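Local coordinates for protein holliday junction resolvase Hjc (Sulfolobus solfataricus, PDB 4TKD) that resolves Holliday junctions as a magnesium-dependent, structure-specific endonuclease, cutting paired nicks in opposing strands of four-way DNA during recombination and repair, at residues V16-L19 and R20-F24; R104-E107 and T108-V112; L122-L125 and V126-V129. All blocks are in the same frame, centred on the assembly; numbering follows the deposited sequence.

Interaction 1 (V16-L19 and R20-F24)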
loop_
_atom_site.group_PDB
_atom_site.type_symbol
_atom_site.label_atom_id
_atom_site.label_comp_id
_atom_site.label_asym_id
_atom_site.label_seq_id
_atom_site.Cartn_x
_atom_site.Cartn_y
_atom_site.Cartn_z
ATOM N N VAL C 16 14.212 3.434 -18.578
ATOM C CA VAL C 16 14.300 2.001 -18.911
ATOM C C VAL C 16 15.726 1.477 -18.708
ATOM O O VAL C 16 15.919 0.444 -18.057
ATOM C CB VAL C 16 13.739 1.694 -20.331
ATOM C CG1 VAL C 16 14.101 0.289 -20.791
ATOM C CG2 VAL C 16 12.220 1.887 -20.379
ATOM N N SER C 17 16.723 2.248 -19.190
ATOM C CA SER C 17 18.142 1.903 -19.098
ATOM C C SER C 17 18.641 1.864 -17.655
ATOM O O SER C 17 19.375 0.948 -17.303
ATOM C CB SER C 17 18.980 2.858 -19.943
ATOM O OG SER C 17 20.347 2.484 -19.901
ATOM N N ARG C 18 18.267 2.851 -16.831
ATOM C CA ARG C 18 18.675 2.909 -15.432
ATOM C C ARG C 18 18.011 1.823 -14.586
ATOM O O ARG C 18 18.701 1.205 -13.772
ATOM C CB ARG C 18 18.493 4.319 -14.857
ATOM C CG ARG C 18 19.821 5.083 -14.847
ATOM C CD ARG C 18 20.385 5.254 -13.442
ATOM N NE ARG C 18 20.803 3.990 -12.829
ATOM C CZ ARG C 18 22.059 3.560 -12.767
ATOM N NH1 ARG C 18 22.342 2.406 -12.178
ATOM N NH2 ARG C 18 23.045 4.285 -13.287
ATOM N N LEU C 19 16.707 1.523 -14.836
ATOM C CA LEU C 19 16.028 0.408 -14.151
ATOM C C LEU C 19 16.686 -0.925 -14.509
ATOM O O LEU C 19 16.915 -1.762 -13.623
ATOM C CB LEU C 19 14.516 0.386 -14.434
ATOM C CG LEU C 19 13.712 1.495 -13.742
ATOM C CD1 LEU C 19 12.320 1.584 -14.304
ATOM C CD2 LEU C 19 13.690 1.301 -12.211
ATOM N N ARG C 20 17.071 -1.084 -15.788
ATOM C CA ARG C 20 17.810 -2.270 -16.239
ATOM C C ARG C 20 19.179 -2.372 -15.541
ATOM O O ARG C 20 19.524 -3.453 -15.060
ATOM C CB ARG C 20 17.934 -2.314 -17.769
ATOM C CG ARG C 20 16.657 -2.838 -18.420
ATOM C CD ARG C 20 16.738 -2.921 -19.925
ATOM N NE ARG C 20 15.466 -3.396 -20.482
ATOM C CZ ARG C 20 14.984 -3.051 -21.673
ATOM N NH1 ARG C 20 15.669 -2.234 -22.462
ATOM N NH2 ARG C 20 13.801 -3.503 -22.074
ATOM N N ASP C 21 19.892 -1.234 -15.367
ATOM C CA ASP C 21 21.186 -1.198 -14.659
ATOM C C ASP C 21 21.024 -1.644 -13.202
ATOM O O ASP C 21 21.962 -2.178 -12.622
ATOM C CB ASP C 21 21.806 0.214 -14.686
ATOM C CG ASP C 21 22.288 0.727 -16.036
ATOM O OD1 ASP C 21 22.439 -0.098 -16.972
ATOM O OD2 ASP C 21 22.531 1.956 -16.155
ATOM N N LYS C 22 19.830 -1.437 -12.623
ATOM C CA LYS C 22 19.530 -1.816 -11.239
ATOM C C LYS C 22 19.017 -3.265 -11.092
ATOM O O LYS C 22 18.609 -3.651 -10.002
ATOM C CB LYS C 22 18.563 -0.813 -10.572
ATOM C CG LYS C 22 19.006 0.652 -10.586
ATOM C CD LYS C 22 20.041 1.005 -9.569
ATOM C CE LYS C 22 20.114 2.514 -9.449
ATOM N NZ LYS C 22 21.481 2.966 -9.070
ATOM N N GLY C 23 19.061 -4.058 -12.171
ATOM C CA GLY C 23 18.640 -5.458 -12.146
ATOM C C GLY C 23 17.164 -5.734 -12.385
ATOM O O GLY C 23 16.685 -6.823 -12.055
ATOM N N PHE C 24 16.434 -4.776 -12.983
ATOM C CA PHE C 24 15.014 -4.946 -13.291
ATOM C C PHE C 24 14.810 -5.504 -14.687
ATOM O O PHE C 24 15.543 -5.131 -15.606
ATOM C CB PHE C 24 14.258 -3.593 -13.194
ATOM C CG PHE C 24 13.951 -3.085 -11.804
ATOM C CD1 PHE C 24 14.927 -2.465 -11.040
ATOM C CD2 PHE C 24 12.677 -3.201 -11.270
ATOM C CE1 PHE C 24 14.641 -1.988 -9.760
ATOM C CE2 PHE C 24 12.399 -2.752 -9.975
ATOM C CZ PHE C 24 13.385 -2.149 -9.227
#
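Arg20 N and Asp21 N bond to Val16 O and Ser17 O in the last regular turn of helix 10-21, after which the chain leaves the helix: Phe24 N reaches back to Leu19 O at 3.1 Å and Gly23 N to Arg20 O at 3.0 Å. Leu19 O also takes a weak bond from Lys22 N. Phe24 doubles back over the same residue with its ring, one face of which lies against Leu19 CD2, a CH-pi contact 4.3 Å from CD2 to the ring centroid and 15° off the ring normal. One turn back, Val16 and Arg20 run side by side; the nearly straight chain of Arg20 carries its guanidinium over Val16 CG1, 3.4 Å from NH1, while NH2 bonds to Val26 O. On the outer side Arg18 bends at chi2 (-108°) and chi3 (67°), laying its guanidinium over Asp21 CB. The charge pairing there is long, 3.7 Å from Arg18 NH2 to Asp21 OD2, and no N-H aims at the oxygen. Arg18 NH1 also sits 3.3 Å from Lys22 NZ, a like-charge approach that is probably eased by Asp21 and by Glu123, which pairs with Lys22. With Gly23 as its C-prime residue at positive phi, the ending is a Schellman motif, turning the chain from helix 10-21 into strand 25-28 of this PD-(D/E)XK-type nuclease fold.

Interaction 2 (R104-E107 and T108-V112)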
loop_
_atom_site.group_PDB
_atom_site.type_symbol
_atom_site.label_atom_id
_atom_site.label_comp_id
_atom_site.label_asym_id
_atom_site.label_seq_id
_atom_site.Cartn_x
_atom_site.Cartn_y
_atom_site.Cartn_z
ATOM N N ARG C 104 -4.590 14.624 -7.380
ATOM C CA ARG C 104 -5.933 14.939 -6.900
ATOM C C ARG C 104 -6.954 14.708 -8.000
ATOM O O ARG C 104 -6.687 14.980 -9.168
ATOM C CB ARG C 104 -6.020 16.356 -6.277
ATOM C CG ARG C 104 -5.853 17.525 -7.246
ATOM C CD ARG C 104 -6.360 18.838 -6.671
ATOM N NE ARG C 104 -7.203 19.542 -7.640
ATOM C CZ ARG C 104 -6.766 20.470 -8.488
ATOM N NH1 ARG C 104 -5.487 20.839 -8.480
ATOM N NH2 ARG C 104 -7.602 21.037 -9.350
ATOM N N ARG C 105 -8.102 14.169 -7.636
ATOM C CA ARG C 105 -9.141 13.921 -8.625
ATOM C C ARG C 105 -9.928 15.225 -8.802
ATOM O O ARG C 105 -10.287 15.878 -7.809
ATOM C CB ARG C 105 -10.028 12.733 -8.214
ATOM C CG ARG C 105 -11.115 12.365 -9.224
ATOM C CD ARG C 105 -12.106 11.351 -8.676
ATOM N NE ARG C 105 -12.874 11.866 -7.534
ATOM C CZ ARG C 105 -13.011 11.231 -6.372
ATOM N NH1 ARG C 105 -12.456 10.039 -6.187
ATOM N NH2 ARG C 105 -13.712 11.781 -5.388
ATOM N N THR C 106 -10.114 15.643 -10.068
ATOM C CA THR C 106 -10.881 16.841 -10.391
ATOM C C THR C 106 -12.374 16.467 -10.395
ATOM O O THR C 106 -12.723 15.284 -10.318
ATOM C CB THR C 106 -10.462 17.448 -11.749
ATOM O OG1 THR C 106 -10.818 16.560 -12.803
ATOM C CG2 THR C 106 -9.010 17.799 -11.830
ATOM N N GLU C 107 -13.236 17.490 -10.537
ATOM C CA GLU C 107 -14.703 17.445 -10.599
ATOM C C GLU C 107 -15.207 16.444 -11.654
ATOM O O GLU C 107 -16.235 15.799 -11.437
ATOM C CB GLU C 107 -15.274 18.847 -10.939
ATOM C CG GLU C 107 -14.493 20.040 -10.401
ATOM C CD GLU C 107 -13.169 20.362 -11.075
ATOM O OE1 GLU C 107 -12.125 20.329 -10.381
ATOM O OE2 GLU C 107 -13.166 20.598 -12.306
ATOM N N THR C 108 -14.489 16.334 -12.790
ATOM C CA THR C 108 -14.829 15.456 -13.918
ATOM C C THR C 108 -14.147 14.061 -13.856
ATOM O O THR C 108 -14.381 13.214 -14.727
ATOM C CB THR C 108 -14.723 16.233 -15.283
ATOM O OG1 THR C 108 -14.518 15.320 -16.368
ATOM C CG2 THR C 108 -13.585 17.275 -15.302
ATOM N N GLY C 109 -13.325 13.838 -12.834
ATOM C CA GLY C 109 -12.628 12.567 -12.656
ATOM C C GLY C 109 -11.223 12.520 -13.226
ATOM O O GLY C 109 -10.589 11.462 -13.204
ATOM N N ASN C 110 -10.716 13.659 -13.735
ATOM C CA ASN C 110 -9.340 13.731 -14.230
ATOM C C ASN C 110 -8.421 13.832 -13.036
ATOM O O ASN C 110 -8.876 14.079 -11.918
ATOM C CB ASN C 110 -9.119 14.913 -15.181
ATOM C CG ASN C 110 -10.020 14.926 -16.387
ATOM O OD1 ASN C 110 -10.205 13.922 -17.093
ATOM N ND2 ASN C 110 -10.570 16.090 -16.665
ATOM N N TYR C 111 -7.140 13.613 -13.262
ATOM C CA TYR C 111 -6.136 13.634 -12.214
ATOM C C TYR C 111 -5.072 14.657 -12.484
ATOM O O TYR C 111 -4.591 14.773 -13.617
ATOM C CB TYR C 111 -5.542 12.228 -12.011
ATOM C CG TYR C 111 -6.472 11.299 -11.264
ATOM C CD1 TYR C 111 -7.577 10.730 -11.893
ATOM C CD2 TYR C 111 -6.269 11.014 -9.919
ATOM C CE1 TYR C 111 -8.449 9.889 -11.207
ATOM C CE2 TYR C 111 -7.135 10.173 -9.219
ATOM C CZ TYR C 111 -8.221 9.609 -9.871
ATOM O OH TYR C 111 -9.060 8.769 -9.182
ATOM N N VAL C 112 -4.711 15.406 -11.422
ATOM C CA VAL C 112 -3.717 16.465 -11.477
ATOM C C VAL C 112 -2.657 16.338 -10.478
ATOM O O VAL C 112 -2.921 16.029 -9.323
ATOM C CB VAL C 112 -4.246 17.912 -11.449
ATOM C CG1 VAL C 112 -4.055 18.586 -12.791
ATOM C CG2 VAL C 112 -5.680 18.006 -10.952
HETATM O O HOH W 1 -10.466 18.575 -14.892
#
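Arg104 and Val112 form an antiparallel hydrogen-bonded pair and Arg105 and Tyr111 a non-hydrogen-bonded one, the two strands of a beta hairpin closed by a type I turn from Thr106 to Gly109 with a G1 bulge. Arg104 N and Val112 O bond at 2.9 Å, and Val112 N returns to Arg104 O. Thr106 N gives a straight 2.7 Å bond to Asn110 O, with 171° at the hydrogen, and Gly109 N bonds to Thr106 O. Gly109 is the glycine of the bulge: its positive phi would press a CB against the preceding carbonyl oxygen.

On one face of the hairpin, Arg104 has CG between its backbone N and carbonyl carbon (chi1 68°) and lies alongside Val112. Its guanidinium is spread over Val112 CG2, which sits under its centre, 3.6 Å from CZ. The same methyl is wedged tightly against Thr106 CG2, at 3.5 Å. Arg104 NH1 makes a salt bridge with Asp114. On the other face Arg105 and Tyr111 run alongside each other. Arg105 CB rests over the ring face, a CH-pi contact 4.2 Å from CB to the Tyr111 ring centroid, and the guanidinium stands nearly perpendicular to the ring.

Beside the turn, Thr106 OG1 accepts a weak bond from Asn110 N and shares a water with Asn110 ND2, while Asn110 OD1 takes the backbone N-H of Arg68 at the start of helix 68-81. The chemistry is thus divided: backbone bonds set the register, each arginine packs against the nonpolar or flat surface of its cross-strand neighbour, and a weak bond and a shared water join Thr106 to Asn110, whose OD1 ties the turn to the start of helix 68-81.

Interaction 3 (L122-L125 and V126-V129)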
loop_
_atom_site.group_PDB
_atom_site.type_symbol
_atom_site.label_atom_id
_atom_site.label_comp_id
_atom_site.label_asym_id
_atom_site.label_seq_id
_atom_site.Cartn_x
_atom_site.Cartn_y
_atom_site.Cartn_z
ATOM N N LEU C 122 15.015 8.631 -9.036
ATOM C CA LEU C 122 15.087 7.195 -9.330
ATOM C C LEU C 122 15.551 6.320 -8.165
ATOM O O LEU C 122 14.961 5.271 -7.915
ATOM C CB LEU C 122 15.920 6.919 -10.588
ATOM C CG LEU C 122 15.896 5.470 -11.061
ATOM C CD1 LEU C 122 14.982 5.311 -12.242
ATOM C CD2 LEU C 122 17.314 4.929 -11.285
ATOM N N GLU C 123 16.601 6.752 -7.480
ATOM C CA GLU C 123 17.226 6.042 -6.376
ATOM C C GLU C 123 16.233 5.833 -5.238
ATOM O O GLU C 123 16.123 4.710 -4.730
ATOM C CB GLU C 123 18.481 6.831 -5.912
ATOM C CG GLU C 123 19.593 5.974 -5.341
ATOM C CD GLU C 123 20.194 4.943 -6.279
ATOM O OE1 GLU C 123 20.544 5.296 -7.430
ATOM O OE2 GLU C 123 20.333 3.777 -5.847
ATOM N N ASP C 124 15.499 6.916 -4.860
ATOM C CA ASP C 124 14.476 6.904 -3.796
ATOM C C ASP C 124 13.334 6.013 -4.137
ATOM O O ASP C 124 12.845 5.311 -3.256
ATOM C CB ASP C 124 13.938 8.315 -3.480
ATOM C CG ASP C 124 14.934 9.218 -2.767
ATOM O OD1 ASP C 124 15.888 8.686 -2.135
ATOM O OD2 ASP C 124 14.782 10.451 -2.865
ATOM N N LEU C 125 12.851 6.093 -5.399
ATOM C CA LEU C 125 11.751 5.255 -5.844
ATOM C C LEU C 125 12.108 3.804 -5.566
ATOM O O LEU C 125 11.421 3.158 -4.776
ATOM C CB LEU C 125 11.495 5.458 -7.333
ATOM C CG LEU C 125 10.275 4.739 -7.863
ATOM C CD1 LEU C 125 9.548 5.605 -8.770
ATOM C CD2 LEU C 125 10.658 3.477 -8.608
ATOM N N VAL C 126 13.240 3.344 -6.162
ATOM C CA VAL C 126 13.787 1.995 -6.092
ATOM C C VAL C 126 14.011 1.532 -4.664
ATOM O O VAL C 126 13.579 0.434 -4.327
ATOM C CB VAL C 126 15.059 1.852 -6.991
ATOM C CG1 VAL C 126 15.851 0.565 -6.720
ATOM C CG2 VAL C 126 14.689 1.961 -8.472
ATOM N N ARG C 127 14.718 2.335 -3.843
ATOM C CA ARG C 127 15.018 1.942 -2.474
ATOM C C ARG C 127 13.727 1.838 -1.677
ATOM O O ARG C 127 13.498 0.795 -1.080
ATOM C CB ARG C 127 16.048 2.897 -1.827
ATOM C CG ARG C 127 16.394 2.569 -0.344
ATOM C CD ARG C 127 17.162 3.698 0.343
ATOM N NE ARG C 127 16.304 4.867 0.575
ATOM C CZ ARG C 127 16.353 5.993 -0.131
ATOM N NH1 ARG C 127 17.239 6.135 -1.108
ATOM N NH2 ARG C 127 15.518 6.989 0.138
ATOM N N LEU C 128 12.860 2.873 -1.722
ATOM C CA LEU C 128 11.592 2.841 -0.991
ATOM C C LEU C 128 10.660 1.716 -1.372
ATOM O O LEU C 128 10.131 1.073 -0.465
ATOM C CB LEU C 128 10.853 4.189 -0.981
ATOM C CG LEU C 128 11.543 5.340 -0.249
ATOM C CD1 LEU C 128 10.690 6.583 -0.288
ATOM C CD2 LEU C 128 11.852 4.983 1.154
ATOM N N VAL C 129 10.465 1.445 -2.678
ATOM C CA VAL C 129 9.582 0.355 -3.103
ATOM C C VAL C 129 10.183 -1.016 -2.715
ATOM O O VAL C 129 9.461 -1.866 -2.175
ATOM C CB VAL C 129 9.156 0.435 -4.603
ATOM C CG1 VAL C 129 8.237 -0.722 -4.986
ATOM C CG2 VAL C 129 8.475 1.759 -4.915
#
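Asp124 and Arg127, one turn apart on helix 122-133, form an i to i+3 salt bridge on a regular alpha-helix that packs on the central sheet. The arginine grips end-on with two nitrogens, NH2 at 2.9 Å and NH1 at 3.1 Å, both to the single oxygen Asp124 OD1. That oxygen lies close to the guanidinium plane, at its edge, whereas the carboxylate is turned 81° against it: NH1 uses the anti lone pair of OD1 and NH2 comes from above the carboxylate plane. Arg127 starts with CG opposite the backbone N (chi1 178°), runs on extended, then bends at chi3 (70°), which swings the guanidinium back alongside Asp124. Arg127 NE pairs in turn with Asp124 of the second subunit, placing the local pair at a subunit contact where Leu128 also packs on that aspartate. An alanine in place of Arg127 would remove the guanidinium and would probably leave both aspartates, its own and the neighbour's, without this charge mate. On the sheet-facing side Leu125 and Val129 cover Phe86 and Ile52, and Leu122 leans on Phe97. Val126 CG2 lies 3.4 Å from Leu122 O. Likewise Val129 CG2 sits 3.3 Å from Leu125 O, the same carbonyl oxygen that accepts the Val129 backbone N-H at 2.9 Å.

Along the chain the three contacts come in series: the end of helix 10-21, then the hairpin of strands 104-105 and 111-113, then helix 122-133. Interactions 1 and 3 have centres 12 Å apart and touch, Lys22 NZ meeting Glu123 OE1 at 3.0 Å and Leu19 CD2 packing on Val126 CG2, so the first and last helices lie together against the five-stranded mixed sheet. Interaction 2 belongs to the three-stranded sheet, its centre about 32 Å from that of interaction 1 and about 27 Å from that of interaction 3. Interaction 1 thus lies near the inferred magnesium ligands Glu12 and Asp42, interaction 3 reaches the second subunit, and the hairpin is a more exposed surface part.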